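Local coordinates for protein putative marr-family transcriptional repressor (PDB 3ZPL) that binds DNA through a winged-helix motif and probably acts as a MarR-family transcriptional regulator in Streptomyces coelicolor, at residues Leu96-Pro108 against Gln114-Leu126. Residues are numbered along the deposited sequence; the frame is centred on the assembly and turned at random.
Sequences LEKNGWVRREDCP and QFAILTDEGYEVL. With nucleotides of chain C.
Arg103 and Ile117 face each other across the antiparallel hairpin that forms the wing of this winged-helix fold, a worked example of one hairpin with two differently used faces. Their backbones exchange two bonds, Arg103 N to Ile117 O and Arg103 O to Ile117 N, both 2.8 Å. With CG between the backbone N and the carbonyl carbon (chi1 63°) and the chain extended to NE, Arg103 crosses Ile117 and lays one guanidinium face over CD1, which lies 3.5 Å from Arg103 NH1. Glu105 OE2 lies in the guanidinium plane, 3.1 Å from Arg103 NH1, though the bond reaches the oxygen from above the carboxylate plane. Were Arg103 cut back to an alanine, Ile117 CD1 would be likely to lose the flat group over it and Glu105 OE2 its charged partner. On the opposite face, Arg104 and Gln114 meet the DNA backbone. Arg104 bends at chi2 and chi3, bringing NH2 within 2.9 Å of OP1 of DT6 of chain C, while its NH1 forms a salt bridge with Glu97 OE1. Gln114 gives its backbone N to OP1 of DA5, and NE2 makes a weak bond to OP1 of DT6, both of chain C. Where the hairpin enters helix 120-142, Thr119 OG1 donates to Gly100 O (2.7 Å), on a lone pair, and accepts from Gly122 N (3.0 Å) as N-cap. One hydroxyl thus ties the Schellman turn ending helix 86-98 to the next helix's start. Because Arg104 and Gln114 meet phosphate oxygens here, this face probably grips DNA with little regard to sequence, Glu97 likely steadying Arg104 from the second shell.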
loop_
_atom_site.group_PDB
_atom_site.type_symbol
_atom_site.label_atom_id
_atom_site.label_comp_id
_atom_site.label_asym_id
_atom_site.label_seq_id
_atom_site.Cartn_x
_atom_site.Cartn_y
_atom_site.Cartn_z
ATOM N N LEU A 96 -18.257 10.265 0.190
ATOM C CA LEU A 96 -18.673 10.192 -1.211
ATOM C C LEU A 96 -20.124 10.647 -1.408
ATOM O O LEU A 96 -20.470 11.261 -2.430
ATOM C CB LEU A 96 -18.483 8.777 -1.742
ATOM C CG LEU A 96 -17.045 8.233 -1.750
ATOM C CD1 LEU A 96 -17.036 6.742 -2.051
ATOM C CD2 LEU A 96 -16.185 8.968 -2.755
ATOM N N GLU A 97 -20.972 10.323 -0.434
ATOM C CA GLU A 97 -22.344 10.779 -0.418
ATOM C C GLU A 97 -22.379 12.290 -0.325
ATOM O O GLU A 97 -23.150 12.942 -1.050
ATOM C CB GLU A 97 -23.085 10.150 0.768
ATOM C CG GLU A 97 -24.590 10.357 0.763
ATOM C CD GLU A 97 -25.290 9.490 1.794
ATOM O OE1 GLU A 97 -24.823 9.457 2.953
ATOM O OE2 GLU A 97 -26.317 8.851 1.449
ATOM N N LYS A 98 -21.552 12.853 0.558
ATOM C CA LYS A 98 -21.457 14.315 0.697
ATOM C C LYS A 98 -21.161 14.985 -0.629
ATOM O O LYS A 98 -21.899 15.871 -1.032
ATOM C CB LYS A 98 -20.446 14.727 1.773
ATOM C CG LYS A 98 -21.070 14.673 3.160
ATOM C CD LYS A 98 -20.173 15.311 4.209
ATOM C CE LYS A 98 -20.763 15.189 5.619
ATOM N NZ LYS A 98 -21.166 13.789 5.947
ATOM N N ASN A 99 -20.135 14.540 -1.349
ATOM C CA ASN A 99 -19.882 15.158 -2.636
ATOM C C ASN A 99 -20.771 14.660 -3.789
ATOM O O ASN A 99 -20.615 15.093 -4.920
ATOM C CB ASN A 99 -18.373 15.256 -3.017
ATOM C CG ASN A 99 -17.568 14.048 -2.654
ATOM O OD1 ASN A 99 -16.598 14.145 -1.904
ATOM N ND2 ASN A 99 -17.954 12.902 -3.173
ATOM N N GLY A 100 -21.708 13.775 -3.503
ATOM C CA GLY A 100 -22.760 13.448 -4.462
ATOM C C GLY A 100 -22.482 12.321 -5.435
ATOM O O GLY A 100 -23.292 12.068 -6.325
ATOM N N TRP A 101 -21.361 11.616 -5.275
ATOM C CA TRP A 101 -21.026 10.549 -6.208
ATOM C C TRP A 101 -21.707 9.218 -5.804
ATOM O O TRP A 101 -21.732 8.255 -6.584
ATOM C CB TRP A 101 -19.505 10.342 -6.314
ATOM C CG TRP A 101 -18.524 11.450 -6.373
ATOM C CD1 TRP A 101 -17.452 11.559 -5.547
ATOM C CD2 TRP A 101 -18.419 12.526 -7.306
ATOM N NE1 TRP A 101 -16.706 12.656 -5.858
ATOM C CE2 TRP A 101 -17.267 13.269 -6.942
ATOM C CE3 TRP A 101 -19.190 12.959 -8.396
ATOM C CZ2 TRP A 101 -16.863 14.411 -7.625
ATOM C CZ3 TRP A 101 -18.780 14.110 -9.083
ATOM C CH2 TRP A 101 -17.621 14.817 -8.693
ATOM N N VAL A 102 -22.254 9.162 -4.596
ATOM C CA VAL A 102 -22.883 7.949 -4.066
ATOM C C VAL A 102 -24.131 8.308 -3.249
ATOM O O VAL A 102 -24.227 9.400 -2.707
ATOM C CB VAL A 102 -21.880 7.164 -3.187
ATOM C CG1 VAL A 102 -22.558 6.124 -2.311
ATOM C CG2 VAL A 102 -20.854 6.467 -4.057
ATOM N N ARG A 103 -25.092 7.393 -3.180
ATOM C CA ARG A 103 -26.259 7.549 -2.293
ATOM C C ARG A 103 -26.576 6.192 -1.684
ATOM O O ARG A 103 -26.112 5.161 -2.179
ATOM C CB ARG A 103 -27.473 8.092 -3.061
ATOM C CG ARG A 103 -27.982 7.165 -4.161
ATOM C CD ARG A 103 -29.141 7.763 -4.930
ATOM N NE ARG A 103 -29.649 6.827 -5.939
ATOM C CZ ARG A 103 -30.606 5.915 -5.746
ATOM N NH1 ARG A 103 -31.209 5.776 -4.569
ATOM N NH2 ARG A 103 -30.968 5.122 -6.746
ATOM N N ARG A 104 -27.343 6.202 -0.604
ATOM C CA ARG A 104 -27.680 4.993 0.126
ATOM C C ARG A 104 -29.170 4.697 0.093
ATOM O O ARG A 104 -29.989 5.607 0.088
ATOM C CB ARG A 104 -27.258 5.136 1.584
ATOM C CG ARG A 104 -25.753 5.030 1.824
ATOM C CD ARG A 104 -25.289 6.053 2.873
ATOM N NE ARG A 104 -24.270 5.530 3.773
ATOM C CZ ARG A 104 -23.761 6.201 4.802
ATOM N NH1 ARG A 104 -24.171 7.440 5.060
ATOM N NH2 ARG A 104 -22.819 5.639 5.567
ATOM N N GLU A 105 -29.503 3.408 0.116
ATOM C CA GLU A 105 -30.871 2.952 0.298
ATOM C C GLU A 105 -30.904 1.814 1.307
ATOM O O GLU A 105 -29.895 1.126 1.526
ATOM C CB GLU A 105 -31.455 2.467 -1.029
ATOM C CG GLU A 105 -32.199 3.518 -1.808
ATOM C CD GLU A 105 -32.861 2.970 -3.065
ATOM O OE1 GLU A 105 -32.761 1.756 -3.338
ATOM O OE2 GLU A 105 -33.497 3.773 -3.794
ATOM N N ASP A 106 -32.077 1.571 1.869
ATOM C CA ASP A 106 -32.277 0.457 2.791
ATOM C C ASP A 106 -32.543 -0.813 1.991
ATOM O O ASP A 106 -33.078 -0.741 0.887
ATOM C CB ASP A 106 -33.454 0.723 3.740
ATOM C CG ASP A 106 -33.467 2.146 4.276
ATOM O OD1 ASP A 106 -32.864 3.023 3.645
ATOM O OD2 ASP A 106 -34.093 2.395 5.318
ATOM N N CYS A 107 -32.150 -1.969 2.539
ATOM C CA CYS A 107 -32.531 -3.248 1.957
ATOM C C CYS A 107 -33.989 -3.458 2.384
ATOM O O CYS A 107 -34.331 -3.242 3.547
ATOM C CB CYS A 107 -31.627 -4.391 2.437
ATOM S SG CYS A 107 -32.009 -5.989 1.698
ATOM N N PRO A 108 -34.863 -3.826 1.433
ATOM C CA PRO A 108 -36.274 -3.927 1.792
ATOM C C PRO A 108 -36.622 -5.194 2.627
ATOM O O PRO A 108 -37.458 -5.109 3.529
ATOM C CB PRO A 108 -36.990 -3.905 0.433
ATOM C CG PRO A 108 -35.984 -4.355 -0.569
ATOM C CD PRO A 108 -34.608 -4.244 0.040
ATOM N N GLN A 114 -27.792 -1.998 4.147
ATOM C CA GLN A 114 -27.774 -0.751 3.422
ATOM C C GLN A 114 -27.101 -0.959 2.076
ATOM O O GLN A 114 -26.123 -1.715 1.961
ATOM C CB GLN A 114 -27.037 0.264 4.262
ATOM C CG GLN A 114 -27.390 1.707 3.984
ATOM C CD GLN A 114 -28.119 2.421 5.089
ATOM O OE1 GLN A 114 -29.196 2.987 4.907
ATOM N NE2 GLN A 114 -27.469 2.480 6.228
ATOM N N PHE A 115 -27.654 -0.335 1.044
ATOM C CA PHE A 115 -27.053 -0.379 -0.282
ATOM C C PHE A 115 -26.263 0.894 -0.506
ATOM O O PHE A 115 -26.669 1.962 -0.062
ATOM C CB PHE A 115 -28.123 -0.508 -1.376
ATOM C CG PHE A 115 -28.568 -1.919 -1.635
ATOM C CD1 PHE A 115 -27.748 -2.805 -2.333
ATOM C CD2 PHE A 115 -29.817 -2.351 -1.225
ATOM C CE1 PHE A 115 -28.166 -4.101 -2.600
ATOM C CE2 PHE A 115 -30.243 -3.644 -1.487
ATOM C CZ PHE A 115 -29.418 -4.524 -2.171
ATOM N N ALA A 116 -25.125 0.757 -1.183
ATOM C CA ALA A 116 -24.373 1.894 -1.711
ATOM C C ALA A 116 -24.611 1.921 -3.220
ATOM O O ALA A 116 -24.324 0.959 -3.911
ATOM C CB ALA A 116 -22.895 1.734 -1.410
ATOM N N ILE A 117 -25.180 3.012 -3.700
ATOM C CA ILE A 117 -25.559 3.141 -5.090
ATOM C C ILE A 117 -24.779 4.295 -5.700
ATOM O O ILE A 117 -24.684 5.377 -5.098
ATOM C CB ILE A 117 -27.059 3.456 -5.231
ATOM C CG1 ILE A 117 -27.900 2.395 -4.506
ATOM C CG2 ILE A 117 -27.432 3.552 -6.707
ATOM C CD1 ILE A 117 -29.334 2.792 -4.263
ATOM N N LEU A 118 -24.205 4.053 -6.875
ATOM C CA LEU A 118 -23.479 5.076 -7.615
ATOM C C LEU A 118 -24.447 6.019 -8.311
ATOM O O LEU A 118 -25.269 5.570 -9.098
ATOM C CB LEU A 118 -22.590 4.399 -8.658
ATOM C CG LEU A 118 -21.778 5.263 -9.642
ATOM C CD1 LEU A 118 -20.804 6.156 -8.894
ATOM C CD2 LEU A 118 -21.038 4.358 -10.619
ATOM N N THR A 119 -24.358 7.315 -8.025
ATOM C CA THR A 119 -25.207 8.309 -8.680
ATOM C C THR A 119 -24.824 8.500 -10.138
ATOM O O THR A 119 -23.767 8.071 -10.557
ATOM C CB THR A 119 -25.060 9.687 -8.021
ATOM O OG1 THR A 119 -23.700 10.112 -8.127
ATOM C CG2 THR A 119 -25.484 9.632 -6.559
ATOM N N ASP A 120 -25.681 9.163 -10.906
ATOM C CA ASP A 120 -25.318 9.570 -12.272
ATOM C C ASP A 120 -24.029 10.396 -12.292
ATOM O O ASP A 120 -23.095 10.081 -13.025
ATOM C CB ASP A 120 -26.435 10.392 -12.924
ATOM C CG ASP A 120 -27.644 9.546 -13.330
ATOM O OD1 ASP A 120 -27.469 8.319 -13.581
ATOM O OD2 ASP A 120 -28.762 10.127 -13.426
ATOM N N GLU A 121 -23.968 11.433 -11.471
ATOM C CA GLU A 121 -22.798 12.307 -11.434
ATOM C C GLU A 121 -21.527 11.544 -11.096
ATOM O O GLU A 121 -20.447 11.865 -11.606
ATOM C CB GLU A 121 -23.016 13.412 -10.413
ATOM C CG GLU A 121 -22.372 14.749 -10.742
ATOM C CD GLU A 121 -22.692 15.276 -12.126
ATOM O OE1 GLU A 121 -22.245 14.647 -13.088
ATOM O OE2 GLU A 121 -23.369 16.317 -12.268
ATOM N N GLY A 122 -21.652 10.521 -10.243
ATOM C CA GLY A 122 -20.533 9.662 -9.887
ATOM C C GLY A 122 -20.047 8.925 -11.114
ATOM O O GLY A 122 -18.846 8.884 -11.387
ATOM N N TYR A 123 -20.980 8.339 -11.850
ATOM C CA TYR A 123 -20.656 7.711 -13.118
ATOM C C TYR A 123 -19.974 8.674 -14.080
ATOM O O TYR A 123 -19.119 8.263 -14.866
ATOM C CB TYR A 123 -21.916 7.163 -13.777
ATOM C CG TYR A 123 -21.646 6.183 -14.890
ATOM C CD1 TYR A 123 -21.315 4.858 -14.605
ATOM C CD2 TYR A 123 -21.732 6.566 -16.226
ATOM C CE1 TYR A 123 -21.062 3.945 -15.624
ATOM C CE2 TYR A 123 -21.497 5.660 -17.254
ATOM C CZ TYR A 123 -21.155 4.352 -16.946
ATOM O OH TYR A 123 -20.924 3.454 -17.964
ATOM N N GLU A 124 -20.364 9.948 -14.049
ATOM C CA GLU A 124 -19.753 10.936 -14.933
ATOM C C GLU A 124 -18.314 11.253 -14.548
ATOM O O GLU A 124 -17.513 11.598 -15.413
ATOM C CB GLU A 124 -20.593 12.217 -15.029
ATOM C CG GLU A 124 -21.457 12.266 -16.284
ATOM N N VAL A 125 -17.982 11.118 -13.264
ATOM C CA VAL A 125 -16.591 11.287 -12.814
ATOM C C VAL A 125 -15.700 10.125 -13.264
ATOM O O VAL A 125 -14.519 10.316 -13.557
ATOM C CB VAL A 125 -16.495 11.440 -11.298
ATOM C CG1 VAL A 125 -15.062 11.515 -10.855
ATOM C CG2 VAL A 125 -17.188 12.706 -10.856
ATOM N N LEU A 126 -16.261 8.926 -13.337
ATOM C CA LEU A 126 -15.495 7.793 -13.844
ATOM C C LEU A 126 -15.214 7.987 -15.320
ATOM O O LEU A 126 -14.072 7.863 -15.757
ATOM C CB LEU A 126 -16.231 6.476 -13.642
ATOM C CG LEU A 126 -16.003 5.842 -12.281
ATOM C CD1 LEU A 126 -16.635 6.705 -11.213
ATOM C CD2 LEU A 126 -16.599 4.454 -12.236
ATOM P P DA C 5 -24.885 -4.124 5.310
ATOM O OP1 DA C 5 -25.863 -3.584 4.338
ATOM O OP2 DA C 5 -23.696 -4.873 4.832
ATOM O "O5'" DA C 5 -24.471 -2.923 6.266
ATOM C "C5'" DA C 5 -25.510 -2.155 6.879
ATOM C "C4'" DA C 5 -24.956 -1.264 7.965
ATOM O "O4'" DA C 5 -24.360 -2.028 9.028
ATOM C "C3'" DA C 5 -23.866 -0.269 7.565
ATOM O "O3'" DA C 5 -24.449 0.969 7.156
ATOM C "C2'" DA C 5 -23.018 -0.152 8.832
ATOM C "C1'" DA C 5 -23.743 -1.052 9.829
ATOM N N9 DA C 5 -22.904 -1.720 10.818
ATOM C C8 DA C 5 -22.034 -2.765 10.639
ATOM N N7 DA C 5 -21.389 -3.108 11.727
ATOM C C5 DA C 5 -21.868 -2.230 12.689
ATOM C C6 DA C 5 -21.565 -2.062 14.051
ATOM N N6 DA C 5 -20.684 -2.816 14.711
ATOM N N1 DA C 5 -22.210 -1.084 14.724
ATOM C C2 DA C 5 -23.085 -0.321 14.059
ATOM N N3 DA C 5 -23.449 -0.377 12.777
ATOM C C4 DA C 5 -22.797 -1.366 12.141
ATOM P P DT C 6 -23.523 2.278 6.902
ATOM O OP1 DT C 6 -24.256 3.204 6.004
ATOM O OP2 DT C 6 -22.167 1.831 6.513
ATOM O "O5'" DT C 6 -23.436 2.928 8.352
ATOM C "C5'" DT C 6 -24.623 3.292 9.054
ATOM C "C4'" DT C 6 -24.262 3.844 10.413
ATOM O "O4'" DT C 6 -23.558 2.857 11.200
ATOM C "C3'" DT C 6 -23.365 5.082 10.372
ATOM O "O3'" DT C 6 -24.093 6.144 10.993
ATOM C "C2'" DT C 6 -22.101 4.657 11.100
ATOM C "C1'" DT C 6 -22.572 3.504 11.971
ATOM N N1 DT C 6 -21.537 2.503 12.299
ATOM C C2 DT C 6 -21.104 2.385 13.602
ATOM O O2 DT C 6 -21.546 3.061 14.517
ATOM N N3 DT C 6 -20.134 1.431 13.799
ATOM C C4 DT C 6 -19.564 0.612 12.841
ATOM O O4 DT C 6 -18.690 -0.185 13.161
ATOM C C5 DT C 6 -20.054 0.803 11.495
ATOM C C7 DT C 6 -19.495 -0.037 10.390
ATOM C C6 DT C 6 -21.006 1.722 11.297
#